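Local coordinates for phosphoribosylaminoimidazole carboxylase (Bombyx mori, PDB 4JA0) that carries out two steps of de novo purine biosynthesis, carboxylating aminoimidazole ribonucleotide and then joining the product to aspartate to form SAICAR, at the interface of chains A and B. Sequence-based numbering; all coordinates share one arbitrary frame. Chains: chain A/B, Phosphoribosylaminoimidazole carboxylase.

The interface of chains A and B. Residues chain A 144, 146-147; chain B 115-116, 118, 124.
A:Ser144, the residue just before helix 145-150, and A:Gln147 in its first turn meet the loop of B:Asn115, B:Pro116 and B:Val118 in the part of the chain that belongs to the SAICAR synthetase family. The patch is part of a two-fold interface between two copies in an assembly of eight, and probably helps hold the oligomer together. The serine forms an N-terminal helix cap: its OG accepts backbone N of A:Gln147 at 3.0 Å, and in return the glutamine carbonyl OE1 takes the backbone N of A:Ser144 at 2.7 Å, a reciprocal capping box. With chi1 at 60°, the serine hydroxyl lies between its own backbone N and carbonyl carbon, where it can cap the helix and still donate across the interface to the amide oxygen OD1 of B:Asn115 at 3.1 Å, approaching from a position tilted out of that carbonyl plane. Serine suits this place because one small hydroxyl can accept and donate at once; asparagine supplies the matching carbonyl acceptor.

A:Gln147 divides its amide between the two chains. OE1 turns back to the cap, while NE2 reaches the backbone O of B:Pro116 at 3.1 Å in a nearly straight bond (173° at H), the acceptor lying in the glutamine amide plane. An anti turn about CB-CG carries the amide to the proline, whose ring CD and CG also lie near NE2; the two opposed bonds should keep it from flipping. The glutamine and B:Asn115 side chains cross steeply, their amide planes 76° apart, so they do not stack. An alanine in place of A:Gln147 would probably leave the B:Pro116 carbonyl without this donor and the backbone N-H of A:Ser144 without its OE1 acceptor.

Against the glutamine's aliphatic part, the CG2 methyl of B:Val118 touches CG at 3.8 Å, the two side chains crossing at about a right angle; a branched, apolar residue covers this methylene while offering the glutamine amide no polar group. The same methyl faces CB of A:Glu146. That glutamate is poorly ordered, and its CG makes a looser contact with CE2 of the B:Phe124 ring at 4.1 Å.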
# COMPACT_ATOMS: atom_id res chain seq x y z
N SER A 144 1.90 -3.40 -55.54
CA SER A 144 2.30 -3.40 -54.17
C SER A 144 1.60 -2.21 -53.51
O SER A 144 1.02 -1.37 -54.20
CB SER A 144 3.83 -3.25 -54.06
OG SER A 144 4.29 -2.05 -54.66
N GLU A 146 3.22 0.00 -51.97
CA GLU A 146 4.09 1.09 -52.41
C GLU A 146 3.62 1.66 -53.74
O GLU A 146 3.56 2.88 -53.92
CB GLU A 146 5.54 0.59 -52.54
CG GLU A 146 6.28 0.28 -51.23
CD GLU A 146 6.00 -1.11 -50.67
OE1 GLU A 146 5.12 -1.83 -51.21
OE2 GLU A 146 6.68 -1.50 -49.69
N GLN A 147 3.25 0.78 -54.68
CA GLN A 147 2.75 1.22 -55.97
C GLN A 147 1.48 2.06 -55.84
O GLN A 147 1.33 3.11 -56.49
CB GLN A 147 2.52 0.04 -56.91
CG GLN A 147 3.81 -0.57 -57.42
CD GLN A 147 3.59 -1.80 -58.29
OE1 GLN A 147 3.37 -2.90 -57.78
NE2 GLN A 147 3.70 -1.63 -59.61
N ASN B 115 8.33 -3.11 -59.76
CA ASN B 115 7.27 -2.26 -59.19
C ASN B 115 7.13 -0.94 -59.90
O ASN B 115 7.45 0.10 -59.32
CB ASN B 115 7.55 -1.93 -57.71
CG ASN B 115 7.56 -3.14 -56.81
OD1 ASN B 115 6.56 -3.44 -56.15
ND2 ASN B 115 8.69 -3.84 -56.75
N PRO B 116 6.66 -0.96 -61.16
CA PRO B 116 6.50 0.30 -61.90
C PRO B 116 5.63 1.37 -61.22
O PRO B 116 4.51 1.08 -60.77
CB PRO B 116 5.86 -0.16 -63.22
CG PRO B 116 5.42 -1.58 -63.00
CD PRO B 116 6.37 -2.13 -62.01
N VAL B 118 6.85 3.23 -58.66
CA VAL B 118 7.65 3.56 -57.49
C VAL B 118 8.95 4.19 -57.98
O VAL B 118 9.75 3.53 -58.65
CB VAL B 118 7.97 2.29 -56.71
CG1 VAL B 118 8.97 2.56 -55.59
CG2 VAL B 118 6.68 1.64 -56.24
N PHE B 124 12.45 2.96 -47.76
CA PHE B 124 11.83 1.80 -47.11
C PHE B 124 12.09 1.78 -45.61
O PHE B 124 13.20 1.44 -45.16
CB PHE B 124 12.37 0.52 -47.72
CG PHE B 124 12.02 0.32 -49.16
CD1 PHE B 124 13.02 0.15 -50.11
CD2 PHE B 124 10.69 0.27 -49.56
CE1 PHE B 124 12.70 -0.06 -51.44
CE2 PHE B 124 10.36 0.06 -50.89
CZ PHE B 124 11.37 -0.10 -51.83